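Local structure of peptidoglycan-binding domain 1 (Burkholderia, 5NM7) at residues L7-Q18 and I30-R39; V42-L51 and G55-L65. The protein is a modular phage endolysin that probably binds bacterial peptidoglycan through its N-terminal domain and cleaves it with a lysozyme-like N-acetylmuramidase domain. All blocks are in the same frame, centred on the assembly; numbering follows the deposited sequence. Where two conformers were deposited one is given.

Interaction 1 (L7-Q18 and I30-R39); sequences LGDRGADVSYLQ and IDAIYGSATR. With GLY (glycine), chain D.
Gln18 spreads its side-chain amide across the loop Asp31-Ile33 and uses both ends. Its OE1 accepts from Ala32 N at 2.9 Å, the donor tilted 20° from the carbonyl plane, and weakly from Asp31 N. Its NE2 gives one hydrogen to Asp31 OD1 (2.9 Å) and the other to Thr38 OG1 (3.1 Å), the latter in the amide plane and almost straight, so the amide cannot easily rotate. Asp31 OD1 also takes Ile33 N in an Asx turn, approached from above the carboxylate plane. Asp31 and Thr38, both held by Gln18, bind a glycine in the putative peptidoglycan-binding domain. The ligand N meets Asp31 OD2 (2.8 Å) and Ile33 O; its carboxylate is received at the N-terminus of helix 36-48, just past the N-cap Gly35, with Thr38 N and OG1 on O and Ala37 N on OXT. Next to this polar site, Leu7-Gly11 pairs with Ala32-Tyr34 through three backbone bonds, Gly8 N to Tyr34 O, Tyr34 N to Asp9 O and Gly11 N to Ala32 O. Leu7 N lies over one face of the Tyr34 ring. Leu17 CD2 comes within 3.4 Å of Tyr34 CE1; with CG anti to the backbone N (chi1 177°), Leu17 reaches from helix 12-23 to this ring, where Trp62 and Leu65 of helix 59-67 also touch it.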
loop_
_atom_site.group_PDB
_atom_site.type_symbol
_atom_site.label_atom_id
_atom_site.label_comp_id
_atom_site.label_asym_id
_atom_site.label_seq_id
_atom_site.Cartn_x
_atom_site.Cartn_y
_atom_site.Cartn_z
ATOM N N LEU A 7 -13.621 4.320 -12.607
ATOM C CA LEU A 7 -14.223 3.905 -13.869
ATOM C C LEU A 7 -15.540 3.185 -13.639
ATOM O O LEU A 7 -15.610 2.251 -12.843
ATOM C CB LEU A 7 -13.283 2.992 -14.651
ATOM C CG LEU A 7 -13.789 2.655 -16.058
ATOM C CD1 LEU A 7 -13.365 3.725 -17.036
ATOM C CD2 LEU A 7 -13.315 1.278 -16.523
ATOM N N GLY A 8 -16.590 3.670 -14.301
ATOM C CA GLY A 8 -17.905 3.090 -14.211
ATOM C C GLY A 8 -18.856 3.849 -13.311
ATOM O O GLY A 8 -20.056 3.660 -13.412
ATOM N N ASP A 9 -18.339 4.686 -12.405
ATOM C CA ASP A 9 -19.180 5.507 -11.562
ATOM C C ASP A 9 -19.957 6.527 -12.419
ATOM O O ASP A 9 -19.537 6.885 -13.522
ATOM C CB ASP A 9 -18.366 6.232 -10.485
ATOM C CG ASP A 9 -18.038 5.352 -9.296
ATOM O OD1 ASP A 9 -18.889 4.551 -8.870
ATOM O OD2 ASP A 9 -16.932 5.463 -8.763
ATOM N N ARG A 10 -21.136 6.883 -11.932
ATOM C CA ARG A 10 -22.022 7.819 -12.625
ATOM C C ARG A 10 -22.691 8.715 -11.609
ATOM O O ARG A 10 -22.995 8.289 -10.499
ATOM C CB ARG A 10 -23.100 7.070 -13.429
ATOM C CG ARG A 10 -22.573 6.314 -14.644
ATOM C CD ARG A 10 -23.557 5.305 -15.225
ATOM N NE ARG A 10 -23.937 4.281 -14.244
ATOM C CZ ARG A 10 -24.751 3.246 -14.485
ATOM N NH1 ARG A 10 -25.271 3.057 -15.683
ATOM N NH2 ARG A 10 -25.026 2.385 -13.511
ATOM N N GLY A 11 -22.953 9.960 -11.984
ATOM C CA GLY A 11 -23.774 10.803 -11.134
ATOM C C GLY A 11 -23.174 12.149 -10.845
ATOM O O GLY A 11 -22.134 12.522 -11.394
ATOM N N ALA A 12 -23.843 12.876 -9.959
ATOM C CA ALA A 12 -23.467 14.263 -9.653
ATOM C C ALA A 12 -22.010 14.392 -9.192
ATOM O O ALA A 12 -21.341 15.347 -9.548
ATOM C CB ALA A 12 -24.406 14.838 -8.606
ATOM N N ASP A 13 -21.518 13.423 -8.425
ATOM C CA ASP A 13 -20.125 13.448 -7.983
ATOM C C ASP A 13 -19.154 13.352 -9.169
ATOM O O ASP A 13 -18.089 13.946 -9.131
ATOM C CB ASP A 13 -19.826 12.336 -6.967
ATOM C CG ASP A 13 -20.507 12.555 -5.609
ATOM O OD1 ASP A 13 -20.753 13.717 -5.199
ATOM O OD2 ASP A 13 -20.782 11.539 -4.943
ATOM N N VAL A 14 -19.507 12.599 -10.205
ATOM C CA VAL A 14 -18.683 12.486 -11.386
ATOM C C VAL A 14 -18.681 13.782 -12.177
ATOM O O VAL A 14 -17.636 14.236 -12.612
ATOM C CB VAL A 14 -19.110 11.313 -12.295
ATOM C CG1 VAL A 14 -18.293 11.269 -13.563
ATOM C CG2 VAL A 14 -18.956 10.007 -11.525
ATOM N N SER A 15 -19.846 14.407 -12.364
ATOM C CA SER A 15 -19.835 15.664 -13.123
ATOM C C SER A 15 -19.033 16.709 -12.357
ATOM O O SER A 15 -18.331 17.487 -12.978
ATOM C CB SER A 15 -21.244 16.136 -13.518
ATOM O OG SER A 15 -22.109 16.020 -12.455
ATOM N N TYR A 16 -19.116 16.709 -11.021
ATOM C CA TYR A 16 -18.297 17.592 -10.196
ATOM C C TYR A 16 -16.805 17.321 -10.431
ATOM O O TYR A 16 -16.037 18.222 -10.721
ATOM C CB TYR A 16 -18.652 17.458 -8.721
ATOM C CG TYR A 16 -17.850 18.386 -7.847
ATOM C CD1 TYR A 16 -18.089 19.766 -7.868
ATOM C CD2 TYR A 16 -16.819 17.911 -7.041
ATOM C CE1 TYR A 16 -17.341 20.641 -7.088
ATOM C CE2 TYR A 16 -16.067 18.779 -6.251
ATOM C CZ TYR A 16 -16.335 20.145 -6.292
ATOM O OH TYR A 16 -15.599 21.005 -5.517
ATOM N N LEU A 17 -16.420 16.047 -10.425
ATOM C CA LEU A 17 -15.034 15.697 -10.778
ATOM C C LEU A 17 -14.628 16.212 -12.151
ATOM O O LEU A 17 -13.543 16.783 -12.320
ATOM C CB LEU A 17 -14.846 14.170 -10.737
ATOM C CG LEU A 17 -13.478 13.644 -11.148
ATOM C CD1 LEU A 17 -12.394 14.025 -10.136
ATOM C CD2 LEU A 17 -13.580 12.131 -11.281
ATOM N N GLN A 18 -15.478 16.006 -13.145
ATOM C CA GLN A 18 -15.172 16.403 -14.517
ATOM C C GLN A 18 -14.951 17.933 -14.589
ATOM O O GLN A 18 -13.995 18.414 -15.197
ATOM C CB GLN A 18 -16.279 15.976 -15.447
ATOM C CG GLN A 18 -16.337 14.467 -15.660
ATOM C CD GLN A 18 -17.596 13.979 -16.324
ATOM O OE1 GLN A 18 -18.679 14.559 -16.177
ATOM N NE2 GLN A 18 -17.473 12.889 -17.054
ATOM N N ILE A 30 -18.872 17.079 -19.947
ATOM C CA ILE A 30 -19.408 16.974 -18.598
ATOM C C ILE A 30 -20.735 16.211 -18.678
ATOM O O ILE A 30 -21.823 16.801 -18.780
ATOM C CB ILE A 30 -19.623 18.357 -17.962
ATOM C CG1 ILE A 30 -18.324 19.172 -17.973
ATOM C CG2 ILE A 30 -20.123 18.215 -16.533
ATOM C CD1 ILE A 30 -18.532 20.651 -17.726
ATOM N N ASP A 31 -20.642 14.885 -18.615
ATOM C CA ASP A 31 -21.788 14.007 -18.783
ATOM C C ASP A 31 -22.064 13.113 -17.573
ATOM O O ASP A 31 -22.974 12.298 -17.651
ATOM C CB ASP A 31 -21.571 13.141 -20.020
ATOM C CG ASP A 31 -20.372 12.214 -19.886
ATOM O OD1 ASP A 31 -19.667 12.295 -18.861
ATOM O OD2 ASP A 31 -20.101 11.456 -20.826
ATOM N N ALA A 32 -21.319 13.293 -16.471
ATOM C CA ALA A 32 -21.525 12.551 -15.239
ATOM C C ALA A 32 -21.217 11.040 -15.392
ATOM O O ALA A 32 -21.704 10.232 -14.597
ATOM C CB ALA A 32 -22.955 12.777 -14.700
ATOM N N ILE A 33 -20.425 10.679 -16.389
ATOM C CA ILE A 33 -20.042 9.270 -16.638
ATOM C C ILE A 33 -18.517 9.178 -16.532
ATOM O O ILE A 33 -17.778 9.817 -17.301
ATOM C CB ILE A 33 -20.458 8.786 -18.040
ATOM C CG1 ILE A 33 -21.981 8.784 -18.188
ATOM C CG2 ILE A 33 -19.913 7.378 -18.331
ATOM C CD1 ILE A 33 -22.443 8.711 -19.632
ATOM N N TYR A 34 -18.052 8.365 -15.590
ATOM C CA TYR A 34 -16.624 8.167 -15.401
ATOM C C TYR A 34 -16.238 7.031 -16.339
ATOM O O TYR A 34 -16.211 5.871 -15.944
ATOM C CB TYR A 34 -16.364 7.820 -13.924
ATOM C CG TYR A 34 -14.972 7.996 -13.398
ATOM C CD1 TYR A 34 -14.763 8.638 -12.187
ATOM C CD2 TYR A 34 -13.858 7.468 -14.058
ATOM C CE1 TYR A 34 -13.512 8.765 -11.646
ATOM C CE2 TYR A 34 -12.586 7.602 -13.513
ATOM C CZ TYR A 34 -12.434 8.256 -12.289
ATOM O OH TYR A 34 -11.196 8.419 -11.697
ATOM N N GLY A 35 -15.956 7.391 -17.578
ATOM C CA GLY A 35 -15.530 6.433 -18.578
ATOM C C GLY A 35 -14.049 6.591 -18.825
ATOM O O GLY A 35 -13.321 7.212 -18.029
ATOM N N SER A 36 -13.595 6.056 -19.955
ATOM C CA SER A 36 -12.175 6.054 -20.274
ATOM C C SER A 36 -11.582 7.444 -20.436
ATOM O O SER A 36 -10.427 7.659 -20.102
ATOM C CB SER A 36 -11.905 5.181 -21.525
ATOM O OG SER A 36 -12.453 5.775 -22.697
ATOM N N ALA A 37 -12.339 8.388 -20.993
ATOM C CA ALA A 37 -11.826 9.744 -21.151
ATOM C C ALA A 37 -11.621 10.400 -19.781
ATOM O O ALA A 37 -10.637 11.112 -19.577
ATOM C CB ALA A 37 -12.748 10.585 -22.034
ATOM N N THR A 38 -12.582 10.205 -18.888
ATOM C CA THR A 38 -12.505 10.774 -17.554
ATOM C C THR A 38 -11.331 10.120 -16.805
ATOM O O THR A 38 -10.536 10.817 -16.158
ATOM C CB THR A 38 -13.847 10.657 -16.799
ATOM O OG1 THR A 38 -14.842 11.394 -17.529
ATOM C CG2 THR A 38 -13.736 11.217 -15.412
ATOM N N ARG A 39 -11.231 8.796 -16.894
ATOM C CA ARG A 39 -10.101 8.082 -16.287
ATOM C C ARG A 39 -8.750 8.590 -16.798
ATOM O O ARG A 39 -7.838 8.869 -16.010
ATOM C CB ARG A 39 -10.199 6.576 -16.524
ATOM C CG ARG A 39 -9.017 5.814 -15.927
ATOM C CD ARG A 39 -9.179 4.298 -15.918
ATOM N NE ARG A 39 -9.356 3.570 -17.165
ATOM C CZ ARG A 39 -9.774 2.313 -17.121
ATOM N NH1 ARG A 39 -9.970 1.577 -18.198
ATOM N NH2 ARG A 39 -10.004 1.793 -15.923
HETATM N N GLY D . -17.648 10.530 -19.988
HETATM C CA GLY D . -17.141 9.656 -21.067
HETATM C C GLY D . -15.743 9.178 -20.736
HETATM O O GLY D . -15.206 9.465 -19.655
HETATM O OXT GLY D . -15.145 8.488 -21.566
#

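Interaction 2 (V42-L51 and G55-L65); sequences VMAFQATHGL and GIAGPKTWSTL. With GLY (glycine), chain C.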
loop_
_atom_site.group_PDB
_atom_site.type_symbol
_atom_site.label_atom_id
_atom_site.label_comp_id
_atom_site.label_asym_id
_atom_site.label_seq_id
_atom_site.Cartn_x
_atom_site.Cartn_y
_atom_site.Cartn_z
ATOM N N VAL A 42 -7.985 11.873 -15.250
ATOM C CA VAL A 42 -7.552 11.714 -13.881
ATOM C C VAL A 42 -6.083 11.285 -13.913
ATOM O O VAL A 42 -5.267 11.858 -13.213
ATOM C CB VAL A 42 -8.438 10.723 -13.107
ATOM C CG1 VAL A 42 -7.857 10.420 -11.745
ATOM C CG2 VAL A 42 -9.814 11.309 -12.906
ATOM N N MET A 43 -5.762 10.315 -14.770
ATOM C CA MET A 43 -4.375 9.867 -14.899
ATOM C C MET A 43 -3.422 10.984 -15.297
ATOM O O MET A 43 -2.383 11.180 -14.663
ATOM C CB MET A 43 -4.261 8.687 -15.874
ATOM C CG MET A 43 -4.715 7.372 -15.288
ATOM S SD MET A 43 -3.901 5.981 -16.114
ATOM C CE MET A 43 -4.654 6.163 -17.730
ATOM N N ALA A 44 -3.803 11.767 -16.311
ATOM C CA ALA A 44 -3.002 12.884 -16.756
ATOM C C ALA A 44 -2.846 13.924 -15.653
ATOM O O ALA A 44 -1.759 14.455 -15.431
ATOM C CB ALA A 44 -3.582 13.505 -18.033
ATOM N N PHE A 45 -3.928 14.223 -14.939
ATOM C CA PHE A 45 -3.849 15.128 -13.809
ATOM C C PHE A 45 -2.899 14.603 -12.727
ATOM O O PHE A 45 -2.058 15.342 -12.192
ATOM C CB PHE A 45 -5.236 15.373 -13.188
ATOM C CG PHE A 45 -5.188 16.183 -11.938
ATOM C CD1 PHE A 45 -5.097 17.576 -11.992
ATOM C CD2 PHE A 45 -5.183 15.569 -10.682
ATOM C CE1 PHE A 45 -4.986 18.305 -10.825
ATOM C CE2 PHE A 45 -5.095 16.308 -9.529
ATOM C CZ PHE A 45 -5.005 17.685 -9.599
ATOM N N GLN A 46 -3.023 13.324 -12.403
ATOM C CA GLN A 46 -2.205 12.765 -11.338
ATOM C C GLN A 46 -0.728 12.825 -11.712
ATOM O O GLN A 46 0.105 13.241 -10.913
ATOM C CB GLN A 46 -2.638 11.341 -11.048
ATOM C CG GLN A 46 -3.991 11.221 -10.342
ATOM C CD GLN A 46 -4.590 9.833 -10.432
ATOM O OE1 GLN A 46 -4.392 9.127 -11.437
ATOM N NE2 GLN A 46 -5.334 9.434 -9.420
ATOM N N ALA A 47 -0.440 12.453 -12.952
ATOM C CA ALA A 47 0.944 12.363 -13.428
ATOM C C ALA A 47 1.611 13.705 -13.388
ATOM O O ALA A 47 2.737 13.824 -12.920
ATOM C CB ALA A 47 1.005 11.779 -14.834
ATOM N N THR A 48 0.895 14.734 -13.826
ATOM C CA THR A 48 1.474 16.066 -13.931
ATOM C C THR A 48 1.573 16.781 -12.583
ATOM O O THR A 48 2.390 17.668 -12.458
ATOM C CB THR A 48 0.734 16.935 -14.951
ATOM O OG1 THR A 48 -0.623 17.089 -14.569
ATOM C CG2 THR A 48 0.799 16.308 -16.327
ATOM N N HIS A 49 0.810 16.366 -11.572
ATOM C CA HIS A 49 0.854 16.988 -10.233
ATOM C C HIS A 49 1.564 16.154 -9.139
ATOM O O HIS A 49 1.363 16.403 -7.959
ATOM C CB HIS A 49 -0.556 17.342 -9.785
ATOM C CG HIS A 49 -1.187 18.393 -10.623
ATOM N ND1 HIS A 49 -1.657 18.145 -11.895
ATOM C CD2 HIS A 49 -1.396 19.708 -10.389
ATOM C CE1 HIS A 49 -2.131 19.266 -12.408
ATOM N NE2 HIS A 49 -2.009 20.219 -11.505
ATOM N N GLY A 50 2.366 15.174 -9.531
ATOM C CA GLY A 50 3.132 14.364 -8.576
ATOM C C GLY A 50 2.309 13.406 -7.733
ATOM O O GLY A 50 2.635 13.149 -6.572
ATOM N N LEU A 51 1.201 12.920 -8.284
ATOM C CA LEU A 51 0.414 11.891 -7.640
ATOM C C LEU A 51 0.751 10.575 -8.336
ATOM O O LEU A 51 1.312 10.554 -9.417
ATOM C CB LEU A 51 -1.080 12.164 -7.792
ATOM C CG LEU A 51 -1.670 13.366 -7.043
ATOM C CD1 LEU A 51 -2.945 13.822 -7.705
ATOM C CD2 LEU A 51 -2.024 12.979 -5.634
ATOM N N GLY A 55 -5.608 6.627 -12.194
ATOM C CA GLY A 55 -6.932 6.870 -12.779
ATOM C C GLY A 55 -8.088 6.738 -11.811
ATOM O O GLY A 55 -9.239 6.740 -12.241
ATOM N N ILE A 56 -7.800 6.679 -10.506
ATOM C CA ILE A 56 -8.796 6.570 -9.461
ATOM C C ILE A 56 -8.807 7.868 -8.678
ATOM O O ILE A 56 -7.767 8.292 -8.159
ATOM C CB ILE A 56 -8.524 5.372 -8.529
ATOM C CG1 ILE A 56 -8.607 4.065 -9.340
ATOM C CG2 ILE A 56 -9.522 5.315 -7.390
ATOM C CD1 ILE A 56 -7.884 2.905 -8.669
ATOM N N ALA A 57 -9.977 8.526 -8.654
ATOM C CA ALA A 57 -10.101 9.802 -7.939
ATOM C C ALA A 57 -10.402 9.493 -6.496
ATOM O O ALA A 57 -11.565 9.474 -6.065
ATOM C CB ALA A 57 -11.180 10.679 -8.562
ATOM N N GLY A 58 -9.345 9.265 -5.729
ATOM C CA GLY A 58 -9.499 9.014 -4.290
ATOM C C GLY A 58 -9.171 10.246 -3.478
ATOM O O GLY A 58 -9.033 11.343 -4.040
ATOM N N PRO A 59 -8.977 10.078 -2.162
ATOM C CA PRO A 59 -8.778 11.245 -1.272
ATOM C C PRO A 59 -7.543 12.077 -1.603
ATOM O O PRO A 59 -7.554 13.309 -1.494
ATOM C CB PRO A 59 -8.691 10.611 0.122
ATOM C CG PRO A 59 -9.270 9.252 -0.022
ATOM C CD PRO A 59 -9.032 8.807 -1.401
ATOM N N LYS A 60 -6.470 11.427 -2.048
ATOM C CA LYS A 60 -5.269 12.162 -2.414
ATOM C C LYS A 60 -5.491 13.011 -3.638
ATOM O O LYS A 60 -5.057 14.173 -3.689
ATOM C CB LYS A 60 -4.084 11.206 -2.641
ATOM C CG LYS A 60 -3.713 10.442 -1.387
ATOM C CD LYS A 60 -2.638 9.433 -1.703
ATOM C CE LYS A 60 -2.232 8.688 -0.449
ATOM N NZ LYS A 60 -1.243 7.628 -0.775
ATOM N N THR A 61 -6.120 12.424 -4.658
ATOM C CA THR A 61 -6.407 13.173 -5.876
ATOM C C THR A 61 -7.362 14.330 -5.573
ATOM O O THR A 61 -7.114 15.461 -6.032
ATOM C CB THR A 61 -6.957 12.277 -6.966
ATOM O OG1 THR A 61 -5.964 11.278 -7.269
ATOM C CG2 THR A 61 -7.192 13.053 -8.243
ATOM N N TRP A 62 -8.402 14.056 -4.808
ATOM C CA TRP A 62 -9.363 15.102 -4.422
ATOM C C TRP A 62 -8.690 16.272 -3.709
ATOM O O TRP A 62 -8.996 17.443 -3.994
ATOM C CB TRP A 62 -10.489 14.559 -3.563
ATOM C CG TRP A 62 -11.573 13.921 -4.341
ATOM C CD1 TRP A 62 -11.978 12.634 -4.268
ATOM C CD2 TRP A 62 -12.416 14.555 -5.303
ATOM N NE1 TRP A 62 -13.017 12.417 -5.121
ATOM C CE2 TRP A 62 -13.322 13.585 -5.761
ATOM C CE3 TRP A 62 -12.511 15.860 -5.795
ATOM C CZ2 TRP A 62 -14.290 13.857 -6.713
ATOM C CZ3 TRP A 62 -13.472 16.142 -6.727
ATOM C CH2 TRP A 62 -14.356 15.146 -7.187
ATOM N N SER A 63 -7.775 15.969 -2.798
ATOM C CA SER A 63 -7.045 17.013 -2.105
ATOM C C SER A 63 -6.260 17.918 -3.066
ATOM O O SER A 63 -6.297 19.138 -2.939
ATOM C CB SER A 63 -6.151 16.419 -0.996
ATOM O OG SER A 63 -5.366 17.441 -0.434
ATOM N N THR A 64 -5.563 17.342 -4.043
ATOM C CA THR A 64 -4.816 18.153 -5.006
ATOM C C THR A 64 -5.744 18.866 -5.956
ATOM O O THR A 64 -5.536 20.033 -6.321
ATOM C CB THR A 64 -3.795 17.312 -5.780
ATOM O OG1 THR A 64 -2.971 16.647 -4.809
ATOM C CG2 THR A 64 -2.935 18.195 -6.658
ATOM N N LEU A 65 -6.792 18.168 -6.327
ATOM C CA LEU A 65 -7.666 18.685 -7.333
ATOM C C LEU A 65 -8.532 19.843 -6.800
ATOM O O LEU A 65 -8.840 20.795 -7.552
ATOM C CB LEU A 65 -8.500 17.517 -7.847
ATOM C CG LEU A 65 -9.317 17.724 -9.074
ATOM C CD1 LEU A 65 -8.465 18.165 -10.247
ATOM C CD2 LEU A 65 -10.030 16.420 -9.353
HETATM N N GLY C . -5.439 7.348 -6.430
HETATM C CA GLY C . -5.820 7.266 -4.986
HETATM C C GLY C . -6.144 8.613 -4.356
HETATM O O GLY C . -6.179 8.698 -3.124
HETATM O OXT GLY C . -6.418 9.597 -5.074
#
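The turn from Gly55 to Gly58 and the first turn of helix 59-65 form a pocket that holds a glycine in this crystal, within the putative peptidoglycan-binding domain, and Gln46 of helix 42-48 ties the two together. Its amide bridges them: OE1 takes Gly55 N at 2.9 Å on a lone pair, in the carbonyl plane, and NE2 gives to Thr61 OG1 at 2.9 Å, nearly straight and in the amide plane. A chain extended beyond CG carries the amide this far from the helix. NE2 also bonds Asp54 OD1, so both polar atoms of this buried group are engaged. Thr61 OG1 in turn donates to OXT of the bound glycine (2.8 Å), which makes Gln46 a second-shell residue that positions a ligand-binding hydroxyl. The glycine carboxylate sits at the N-terminus of helix 59-65, where Thr61 N also holds OXT and Lys60 N donates to O (2.9 Å); the helix end would probably help to stabilise its negative charge. The ligand N bonds Ile56 O, and Asp54 OD2 is also hydrogen-bonded to the ligand. Helices 42-48 and 59-65, parts of this helical domain, cross at 73° with their axes 10.9 Å apart, and Phe45 fills the wedge between them. Turned inward with CG anti to the backbone N (chi1 174°), its ring receives Leu65 CD1 over one face, a CH-pi contact 3.6 Å from the centroid, while His49 ND1 lies over the opposite face. Thr64 CG2 comes obliquely to Phe45 CZ at 3.6 Å. Beyond the helix end, Leu51 and Thr64 meet tip to tip, Thr64 OG1 being hydrogen-bonded to Arg69 O, and Leu51 CD1 leans on Thr61 as well. At the other end, Val42 CG1 rests on the Gly55 backbone and Met43 CG presses closely against Gly55 CA.

The two contacts follow one another along the chain, and helix 36-48 serves both, giving its N-terminal end to interaction 1 and its later turns to interaction 2. Their centres lie about 14 Å apart. Tyr34 joins them directly: its OH probably hydrogen-bonds Gly55 O (2.6 Å) and packs against Val42 CG2. Leu17 CD1 and Leu65 CD2, 3.5 Å apart, continue one apolar core from contact to contact. The glycine sites of these two contacts follow the same plan, with a glutamine reaching across to a threonine, an aspartate facing the ligand N and a helix start receiving the carboxylate, so this domain carries two similar pockets in series.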